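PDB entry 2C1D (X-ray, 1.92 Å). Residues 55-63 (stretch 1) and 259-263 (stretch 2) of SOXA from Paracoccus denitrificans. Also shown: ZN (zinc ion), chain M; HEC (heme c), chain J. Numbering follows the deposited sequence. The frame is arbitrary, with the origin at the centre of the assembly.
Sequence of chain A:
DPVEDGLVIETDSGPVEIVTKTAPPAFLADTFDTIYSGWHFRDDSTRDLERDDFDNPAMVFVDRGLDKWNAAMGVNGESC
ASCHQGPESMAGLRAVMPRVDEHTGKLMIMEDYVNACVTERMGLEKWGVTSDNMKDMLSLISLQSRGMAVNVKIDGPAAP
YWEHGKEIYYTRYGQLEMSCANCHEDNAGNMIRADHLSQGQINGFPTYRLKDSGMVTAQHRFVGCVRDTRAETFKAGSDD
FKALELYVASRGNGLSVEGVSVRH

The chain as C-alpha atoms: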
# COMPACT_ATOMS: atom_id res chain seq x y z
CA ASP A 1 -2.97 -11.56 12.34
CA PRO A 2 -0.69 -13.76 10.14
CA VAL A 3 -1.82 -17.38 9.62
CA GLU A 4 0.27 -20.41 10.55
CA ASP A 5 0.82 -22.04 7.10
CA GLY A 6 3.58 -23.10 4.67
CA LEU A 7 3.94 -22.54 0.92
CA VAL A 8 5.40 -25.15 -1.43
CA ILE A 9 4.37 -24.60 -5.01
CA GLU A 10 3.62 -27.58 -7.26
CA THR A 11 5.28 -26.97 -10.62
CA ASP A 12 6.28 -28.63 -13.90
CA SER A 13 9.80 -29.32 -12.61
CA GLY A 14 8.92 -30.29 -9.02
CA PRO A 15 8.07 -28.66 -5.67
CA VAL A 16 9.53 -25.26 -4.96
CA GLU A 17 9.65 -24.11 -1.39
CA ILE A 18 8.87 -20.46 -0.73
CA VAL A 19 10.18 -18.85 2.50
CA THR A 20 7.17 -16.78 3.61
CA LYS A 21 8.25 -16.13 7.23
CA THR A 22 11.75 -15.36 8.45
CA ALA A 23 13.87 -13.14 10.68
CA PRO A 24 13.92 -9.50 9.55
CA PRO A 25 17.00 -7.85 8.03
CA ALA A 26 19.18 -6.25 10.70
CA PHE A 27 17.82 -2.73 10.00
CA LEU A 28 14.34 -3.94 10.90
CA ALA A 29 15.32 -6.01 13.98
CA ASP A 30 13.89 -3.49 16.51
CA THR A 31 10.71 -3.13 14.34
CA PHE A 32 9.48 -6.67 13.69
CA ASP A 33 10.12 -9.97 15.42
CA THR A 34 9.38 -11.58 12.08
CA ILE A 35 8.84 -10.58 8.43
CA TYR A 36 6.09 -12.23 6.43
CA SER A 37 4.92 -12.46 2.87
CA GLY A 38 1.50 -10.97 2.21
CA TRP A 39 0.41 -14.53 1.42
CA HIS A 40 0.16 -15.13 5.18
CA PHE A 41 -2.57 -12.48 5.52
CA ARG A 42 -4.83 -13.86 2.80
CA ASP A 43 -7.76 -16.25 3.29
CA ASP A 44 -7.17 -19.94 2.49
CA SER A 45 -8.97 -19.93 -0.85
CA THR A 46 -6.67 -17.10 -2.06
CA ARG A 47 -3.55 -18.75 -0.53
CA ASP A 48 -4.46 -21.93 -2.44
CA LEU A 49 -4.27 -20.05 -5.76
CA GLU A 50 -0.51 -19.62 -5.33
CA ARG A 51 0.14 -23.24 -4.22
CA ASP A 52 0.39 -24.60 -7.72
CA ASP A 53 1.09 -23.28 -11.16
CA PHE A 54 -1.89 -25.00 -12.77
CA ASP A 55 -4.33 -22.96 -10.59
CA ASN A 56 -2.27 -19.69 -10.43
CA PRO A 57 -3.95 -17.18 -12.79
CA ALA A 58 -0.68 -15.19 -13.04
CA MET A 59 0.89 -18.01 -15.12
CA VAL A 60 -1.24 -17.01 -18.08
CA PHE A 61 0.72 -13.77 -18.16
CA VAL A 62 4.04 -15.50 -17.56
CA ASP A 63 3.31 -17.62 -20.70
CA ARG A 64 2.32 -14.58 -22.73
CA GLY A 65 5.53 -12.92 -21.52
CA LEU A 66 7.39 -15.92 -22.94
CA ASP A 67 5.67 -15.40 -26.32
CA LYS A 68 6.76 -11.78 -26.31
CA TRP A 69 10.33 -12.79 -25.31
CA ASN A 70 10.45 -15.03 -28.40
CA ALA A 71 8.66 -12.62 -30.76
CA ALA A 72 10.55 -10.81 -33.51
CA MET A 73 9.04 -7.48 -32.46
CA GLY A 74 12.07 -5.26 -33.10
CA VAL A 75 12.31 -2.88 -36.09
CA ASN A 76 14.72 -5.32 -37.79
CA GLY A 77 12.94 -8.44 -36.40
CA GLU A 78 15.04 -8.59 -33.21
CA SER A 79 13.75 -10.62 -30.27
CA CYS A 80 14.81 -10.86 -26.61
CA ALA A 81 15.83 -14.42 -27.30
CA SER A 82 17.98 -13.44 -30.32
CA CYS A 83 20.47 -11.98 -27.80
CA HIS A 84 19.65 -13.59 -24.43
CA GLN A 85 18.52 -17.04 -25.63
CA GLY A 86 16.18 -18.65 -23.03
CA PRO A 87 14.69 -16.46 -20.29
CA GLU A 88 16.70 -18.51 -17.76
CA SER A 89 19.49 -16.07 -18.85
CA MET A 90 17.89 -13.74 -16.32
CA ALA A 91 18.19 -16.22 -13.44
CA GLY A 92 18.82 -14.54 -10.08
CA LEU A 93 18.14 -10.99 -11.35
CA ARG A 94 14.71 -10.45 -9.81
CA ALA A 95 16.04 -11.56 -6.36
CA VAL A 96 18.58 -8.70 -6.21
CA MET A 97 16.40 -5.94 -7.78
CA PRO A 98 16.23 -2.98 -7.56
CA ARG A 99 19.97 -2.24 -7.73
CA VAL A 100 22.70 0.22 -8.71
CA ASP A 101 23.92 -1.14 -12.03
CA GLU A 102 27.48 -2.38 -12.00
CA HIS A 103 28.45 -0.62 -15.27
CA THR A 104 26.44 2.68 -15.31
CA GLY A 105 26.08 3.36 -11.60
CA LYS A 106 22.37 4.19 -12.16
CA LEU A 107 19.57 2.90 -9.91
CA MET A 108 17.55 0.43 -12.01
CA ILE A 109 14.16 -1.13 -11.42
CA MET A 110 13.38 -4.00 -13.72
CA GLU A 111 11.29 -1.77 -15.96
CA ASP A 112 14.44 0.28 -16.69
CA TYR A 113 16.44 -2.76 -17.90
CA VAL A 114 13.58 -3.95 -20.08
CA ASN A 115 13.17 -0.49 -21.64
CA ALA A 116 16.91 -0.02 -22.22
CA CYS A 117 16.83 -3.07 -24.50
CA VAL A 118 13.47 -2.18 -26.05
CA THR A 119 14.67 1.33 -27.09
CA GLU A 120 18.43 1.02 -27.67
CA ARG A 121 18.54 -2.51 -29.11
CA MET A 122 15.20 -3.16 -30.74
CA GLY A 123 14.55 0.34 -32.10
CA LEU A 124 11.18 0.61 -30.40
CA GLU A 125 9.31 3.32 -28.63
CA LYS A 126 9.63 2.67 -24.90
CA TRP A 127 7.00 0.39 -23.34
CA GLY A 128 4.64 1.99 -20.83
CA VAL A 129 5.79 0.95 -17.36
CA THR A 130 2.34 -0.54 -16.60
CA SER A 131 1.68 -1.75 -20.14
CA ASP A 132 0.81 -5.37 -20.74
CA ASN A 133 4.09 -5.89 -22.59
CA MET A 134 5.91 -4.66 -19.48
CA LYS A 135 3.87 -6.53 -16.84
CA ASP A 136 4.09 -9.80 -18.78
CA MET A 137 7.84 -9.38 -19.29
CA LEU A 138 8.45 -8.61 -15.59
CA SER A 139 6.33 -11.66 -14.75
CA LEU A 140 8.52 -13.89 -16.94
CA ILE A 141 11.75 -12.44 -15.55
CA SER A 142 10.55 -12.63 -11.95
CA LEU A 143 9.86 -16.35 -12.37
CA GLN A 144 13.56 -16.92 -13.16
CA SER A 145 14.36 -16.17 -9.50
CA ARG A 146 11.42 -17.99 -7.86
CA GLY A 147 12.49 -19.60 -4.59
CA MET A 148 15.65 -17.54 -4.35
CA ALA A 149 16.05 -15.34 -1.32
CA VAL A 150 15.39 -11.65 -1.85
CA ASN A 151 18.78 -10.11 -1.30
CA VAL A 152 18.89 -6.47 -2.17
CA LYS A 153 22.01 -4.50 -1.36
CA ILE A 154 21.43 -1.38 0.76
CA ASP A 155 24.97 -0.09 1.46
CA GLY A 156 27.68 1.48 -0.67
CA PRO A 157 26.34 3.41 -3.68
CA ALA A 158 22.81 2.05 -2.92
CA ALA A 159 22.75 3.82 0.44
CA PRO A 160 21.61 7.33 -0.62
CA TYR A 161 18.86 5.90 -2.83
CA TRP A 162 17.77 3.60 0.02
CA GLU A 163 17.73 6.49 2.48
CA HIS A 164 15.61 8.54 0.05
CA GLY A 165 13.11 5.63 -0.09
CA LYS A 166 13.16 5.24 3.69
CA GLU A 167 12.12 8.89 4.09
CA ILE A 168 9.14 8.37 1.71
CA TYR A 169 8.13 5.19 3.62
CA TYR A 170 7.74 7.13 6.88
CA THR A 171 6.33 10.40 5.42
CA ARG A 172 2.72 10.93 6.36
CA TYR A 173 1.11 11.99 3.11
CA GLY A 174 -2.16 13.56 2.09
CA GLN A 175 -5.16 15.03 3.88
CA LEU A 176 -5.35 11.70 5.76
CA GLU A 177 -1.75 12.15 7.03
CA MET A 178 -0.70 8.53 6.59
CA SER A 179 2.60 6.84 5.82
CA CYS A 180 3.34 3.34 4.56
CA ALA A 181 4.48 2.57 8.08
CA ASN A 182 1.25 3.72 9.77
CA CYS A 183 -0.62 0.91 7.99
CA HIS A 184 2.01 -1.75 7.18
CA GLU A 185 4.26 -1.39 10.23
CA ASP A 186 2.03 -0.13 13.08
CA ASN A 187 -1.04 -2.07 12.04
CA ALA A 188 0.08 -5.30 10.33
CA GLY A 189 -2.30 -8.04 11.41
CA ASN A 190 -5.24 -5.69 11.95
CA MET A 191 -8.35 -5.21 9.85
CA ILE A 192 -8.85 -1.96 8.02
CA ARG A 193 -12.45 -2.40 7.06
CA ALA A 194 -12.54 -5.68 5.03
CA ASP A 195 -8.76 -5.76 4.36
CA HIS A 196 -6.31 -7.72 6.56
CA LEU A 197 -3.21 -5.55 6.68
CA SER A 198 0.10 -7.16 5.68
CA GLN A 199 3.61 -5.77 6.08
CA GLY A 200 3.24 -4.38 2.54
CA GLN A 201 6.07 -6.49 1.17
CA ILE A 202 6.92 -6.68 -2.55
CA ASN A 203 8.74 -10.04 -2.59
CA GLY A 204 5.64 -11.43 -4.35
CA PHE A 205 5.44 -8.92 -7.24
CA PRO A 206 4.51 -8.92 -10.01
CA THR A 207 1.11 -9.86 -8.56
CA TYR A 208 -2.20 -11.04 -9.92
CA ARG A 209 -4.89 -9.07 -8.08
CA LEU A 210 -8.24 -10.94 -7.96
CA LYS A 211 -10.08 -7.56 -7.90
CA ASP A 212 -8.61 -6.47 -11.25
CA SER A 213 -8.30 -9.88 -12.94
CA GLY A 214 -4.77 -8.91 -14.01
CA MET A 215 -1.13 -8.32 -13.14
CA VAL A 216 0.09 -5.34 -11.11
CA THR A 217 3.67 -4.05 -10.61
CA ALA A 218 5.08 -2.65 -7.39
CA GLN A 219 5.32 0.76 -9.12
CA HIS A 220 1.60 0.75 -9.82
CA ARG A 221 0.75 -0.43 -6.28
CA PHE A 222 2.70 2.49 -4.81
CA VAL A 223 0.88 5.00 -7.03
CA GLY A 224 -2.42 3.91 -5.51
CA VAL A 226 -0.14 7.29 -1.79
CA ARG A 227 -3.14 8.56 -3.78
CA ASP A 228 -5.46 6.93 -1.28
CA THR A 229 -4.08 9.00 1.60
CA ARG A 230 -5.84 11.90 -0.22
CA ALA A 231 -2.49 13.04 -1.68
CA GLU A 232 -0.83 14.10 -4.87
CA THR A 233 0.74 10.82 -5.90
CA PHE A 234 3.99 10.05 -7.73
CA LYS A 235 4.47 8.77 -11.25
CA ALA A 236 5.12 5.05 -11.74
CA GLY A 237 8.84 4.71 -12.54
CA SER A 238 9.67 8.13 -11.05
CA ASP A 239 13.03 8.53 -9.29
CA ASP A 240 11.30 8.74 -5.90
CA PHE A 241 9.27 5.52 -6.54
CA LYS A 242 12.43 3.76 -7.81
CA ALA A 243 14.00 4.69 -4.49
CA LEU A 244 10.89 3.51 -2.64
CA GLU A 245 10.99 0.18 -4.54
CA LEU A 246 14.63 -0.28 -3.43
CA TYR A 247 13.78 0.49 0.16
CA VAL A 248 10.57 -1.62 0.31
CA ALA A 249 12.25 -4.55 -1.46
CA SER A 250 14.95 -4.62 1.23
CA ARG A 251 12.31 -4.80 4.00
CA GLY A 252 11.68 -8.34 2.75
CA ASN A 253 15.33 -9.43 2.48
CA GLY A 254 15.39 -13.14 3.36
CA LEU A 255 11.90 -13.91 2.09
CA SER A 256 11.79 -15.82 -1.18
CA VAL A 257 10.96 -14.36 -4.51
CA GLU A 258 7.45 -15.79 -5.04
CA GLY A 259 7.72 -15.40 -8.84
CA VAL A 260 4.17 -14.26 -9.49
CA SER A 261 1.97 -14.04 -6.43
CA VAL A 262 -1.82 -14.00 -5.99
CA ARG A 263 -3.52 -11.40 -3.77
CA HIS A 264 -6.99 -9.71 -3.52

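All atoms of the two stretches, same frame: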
# COMPACT_ATOMS: atom_id res chain seq x y z
N ASP A 55 -3.20 -23.75 -11.12
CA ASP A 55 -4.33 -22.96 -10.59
C ASP A 55 -4.00 -21.45 -10.49
O ASP A 55 -4.89 -20.64 -10.25
CB ASP A 55 -4.76 -23.46 -9.18
CG ASP A 55 -5.12 -24.96 -9.11
OD1 ASP A 55 -5.81 -25.44 -10.04
OD2 ASP A 55 -4.80 -25.71 -8.10
N ASN A 56 -2.72 -21.07 -10.64
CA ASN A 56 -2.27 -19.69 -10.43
C ASN A 56 -2.60 -18.87 -11.67
O ASN A 56 -1.98 -19.07 -12.70
CB ASN A 56 -0.76 -19.68 -10.16
CG ASN A 56 -0.23 -18.30 -9.76
OD1 ASN A 56 0.84 -18.18 -9.12
ND2 ASN A 56 -0.94 -17.28 -10.16
N PRO A 57 -3.55 -17.94 -11.59
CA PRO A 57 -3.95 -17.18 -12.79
C PRO A 57 -2.82 -16.30 -13.36
O PRO A 57 -2.87 -15.90 -14.50
CB PRO A 57 -5.12 -16.32 -12.31
CG PRO A 57 -5.50 -16.87 -10.99
CD PRO A 57 -4.32 -17.51 -10.41
N ALA A 58 -1.82 -15.98 -12.55
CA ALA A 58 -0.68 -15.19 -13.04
C ALA A 58 0.11 -15.91 -14.12
O ALA A 58 0.75 -15.25 -14.92
CB ALA A 58 0.24 -14.79 -11.88
N MET A 59 0.06 -17.24 -14.16
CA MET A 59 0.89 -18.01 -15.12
C MET A 59 0.44 -17.86 -16.57
O MET A 59 1.19 -18.12 -17.53
CB MET A 59 0.94 -19.49 -14.71
CG MET A 59 1.59 -19.72 -13.34
SD MET A 59 3.36 -19.25 -13.28
CE MET A 59 4.01 -20.56 -14.22
N VAL A 60 -0.78 -17.41 -16.75
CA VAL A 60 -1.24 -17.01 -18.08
C VAL A 60 -0.38 -15.87 -18.63
O VAL A 60 -0.02 -15.83 -19.82
CB VAL A 60 -2.72 -16.56 -18.00
CG1 VAL A 60 -3.21 -16.07 -19.34
CG2 VAL A 60 -3.57 -17.73 -17.48
N PHE A 61 -0.04 -14.94 -17.75
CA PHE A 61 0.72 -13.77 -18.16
C PHE A 61 2.21 -14.03 -18.20
O PHE A 61 2.90 -13.41 -19.00
CB PHE A 61 0.28 -12.57 -17.32
CG PHE A 61 -1.20 -12.40 -17.36
CD1 PHE A 61 -2.01 -12.87 -16.32
CD2 PHE A 61 -1.80 -11.94 -18.51
CE1 PHE A 61 -3.42 -12.78 -16.41
CE2 PHE A 61 -3.18 -11.83 -18.60
CZ PHE A 61 -3.99 -12.26 -17.56
N VAL A 62 2.68 -14.97 -17.39
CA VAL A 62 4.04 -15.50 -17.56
C VAL A 62 4.18 -16.12 -18.96
O VAL A 62 5.15 -15.83 -19.65
CB VAL A 62 4.37 -16.53 -16.53
CG1 VAL A 62 5.70 -17.25 -16.84
CG2 VAL A 62 4.39 -15.89 -15.14
N ASP A 63 3.23 -16.96 -19.38
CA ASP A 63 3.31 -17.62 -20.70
C ASP A 63 3.24 -16.62 -21.87
O ASP A 63 3.94 -16.74 -22.87
CB ASP A 63 2.26 -18.75 -20.86
CG ASP A 63 2.56 -19.67 -22.07
OD1 ASP A 63 3.62 -20.35 -22.08
OD2 ASP A 63 1.81 -19.78 -23.08
N GLY A 259 7.89 -15.30 -7.39
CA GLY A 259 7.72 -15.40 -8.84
C GLY A 259 6.59 -14.51 -9.26
O GLY A 259 6.79 -13.34 -9.56
N VAL A 260 5.38 -15.06 -9.30
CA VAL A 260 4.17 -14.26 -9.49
C VAL A 260 3.15 -14.67 -8.45
O VAL A 260 2.73 -15.83 -8.40
CB VAL A 260 3.55 -14.39 -10.93
CG1 VAL A 260 4.31 -13.55 -11.94
CG2 VAL A 260 3.42 -15.86 -11.38
N SER A 261 2.79 -13.73 -7.58
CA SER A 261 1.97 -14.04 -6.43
C SER A 261 0.50 -13.80 -6.75
O SER A 261 0.18 -13.23 -7.79
CB SER A 261 2.40 -13.22 -5.22
OG SER A 261 1.95 -11.89 -5.31
N VAL A 262 -0.38 -14.29 -5.88
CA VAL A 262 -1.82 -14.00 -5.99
C VAL A 262 -2.29 -13.32 -4.71
O VAL A 262 -2.02 -13.80 -3.60
CB VAL A 262 -2.66 -15.28 -6.22
CG1 VAL A 262 -4.12 -14.93 -6.41
CG2 VAL A 262 -2.12 -16.04 -7.45
N ARG A 263 -2.98 -12.20 -4.88
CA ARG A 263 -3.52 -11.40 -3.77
C ARG A 263 -4.94 -10.95 -4.14
O ARG A 263 -5.37 -11.17 -5.28
CB ARG A 263 -2.60 -10.18 -3.54
CG ARG A 263 -1.16 -10.54 -3.20
CD ARG A 263 -0.96 -11.00 -1.78
NE ARG A 263 0.44 -11.25 -1.48
CZ ARG A 263 1.08 -12.39 -1.72
NH1 ARG A 263 2.37 -12.48 -1.45
NH2 ARG A 263 0.43 -13.45 -2.22
ZN ZN M . -4.27 -27.42 -8.16
FE HEC J . -0.33 -0.39 1.33
CHA HEC J . -1.31 -3.45 0.17
CHB HEC J . 2.77 -0.93 -0.11
CHC HEC J . 0.64 2.69 2.32
CHD HEC J . -3.18 -0.08 3.16
NA HEC J . 0.57 -1.93 0.23
C1A HEC J . -0.03 -3.11 -0.14
C2A HEC J . 0.92 -3.90 -0.86
C3A HEC J . 2.06 -3.18 -0.93
C4A HEC J . 1.85 -1.94 -0.24
CMA HEC J . 3.37 -3.56 -1.62
CAA HEC J . 0.68 -5.31 -1.45
CBA HEC J . 1.28 -6.35 -0.49
CGA HEC J . 1.14 -7.76 -1.05
O1A HEC J . 1.59 -8.71 -0.37
O2A HEC J . 0.56 -7.95 -2.17
NB HEC J . 1.34 0.65 1.15
C1B HEC J . 2.50 0.29 0.48
C2B HEC J . 3.37 1.43 0.44
C3B HEC J . 2.80 2.42 1.12
C4B HEC J . 1.51 1.96 1.54
CMB HEC J . 4.77 1.42 -0.19
CAB HEC J . 3.39 3.83 1.34
CBB HEC J . 3.60 4.46 0.15
NC HEC J . -1.13 1.05 2.54
C1C HEC J . -0.55 2.24 2.84
C2C HEC J . -1.44 3.00 3.69
C3C HEC J . -2.51 2.23 3.94
C4C HEC J . -2.31 0.99 3.21
CMC HEC J . -1.08 4.42 4.19
CAC HEC J . -3.81 2.45 4.80
CBC HEC J . -4.50 3.59 4.85
ND HEC J . -1.95 -1.54 1.60
C1D HEC J . -3.04 -1.21 2.41
C2D HEC J . -4.04 -2.26 2.34
C3D HEC J . -3.46 -3.29 1.40
C4D HEC J . -2.17 -2.77 1.00
CMD HEC J . -5.40 -2.34 3.05
CAD HEC J . -4.07 -4.65 0.99
CBD HEC J . -3.86 -5.64 2.16
CGD HEC J . -2.41 -6.04 2.33
O1D HEC J . -1.64 -5.43 3.10
O2D HEC J . -1.96 -7.01 1.70

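The most unusual feature of this contact is that a single methyl group, CG2 of Val 260, meets four side chains of the other stretch. The stretches lie about two hundred residues apart in the sequence, and what holds them is chiefly apolar packing over a small area, 255 Å² with both sides summed.

Val 260 contributes the largest share of that area. Its CA-to-CB bond points toward the other stretch, and with chi1 at -78° the CG2 methyl comes to rest 3.4 Å from CB of Ala 58, 3.9 Å from SD of Met 59 and 3.9 Å from CG2 of Val 62. These three partners are brought together by the fold of stretch 1. A type I beta turn runs from Asn 56 to Met 59, closed by the bond from Met 59 N to Asn 56 O (3.1 Å), and the chain is helical through Asp 63. Ala 58 and Val 62 are four residues apart, linked by the backbone bond from Val 62 N to Ala 58 O (3.1 Å), so their side chains emerge on the same side and both point toward Val 260. Met 59 leaves its backbone sideways, but its m, m, m conformation carries SD to the same methyl. The small side chain of Ala 58 suits the closest of these approaches: the backbones are near here, with CA of Ala 58 and CA of Val 260 6.1 Å apart, and the CB methyl of Ala 58 and the side chain of Val 260 share the space between them.

The second point of attachment is Val 262. In the extended chain its side chain points toward stretch 1, as that of Val 260 does, while that of the intervening Ser 261 points away and finds a hydrogen bond elsewhere in the structure. CG2 of Val 262 lies 4.0 Å from CD of Pro 57, an apolar contact, and 3.2 Å from the modelled ND2 of Asn 56.

Asn 56 is buried and reaches between the two valines with chi1 at -173°; its modelled OD1 is the fourth neighbour of Val 260 CG2, at 4.1 Å. Its amide is probably turned over in the model. As deposited, OD1 lies 3.1 Å from O of Val 260; with the amide turned back, this could be a hydrogen bond to the backbone carbonyl of Val 260, a suitable role for a polar side chain beside the valine methyls.

The ends of the stretches face other tasks. Asp 55 does not touch stretch 2; its OD2 binds the zinc ion at 1.8 Å. Gly 259 adopts phi/psi of 92/-91, where a CB would be jammed against the carbonyl oxygen of the preceding residue, so the backbone itself calls for glycine. Arg 263, buried but out of reach of stretch 1, donates from NE to O1A of the heme (3.0 Å) and from NH2 to O of Val 262 (2.8 Å), tying the strand to the cofactor.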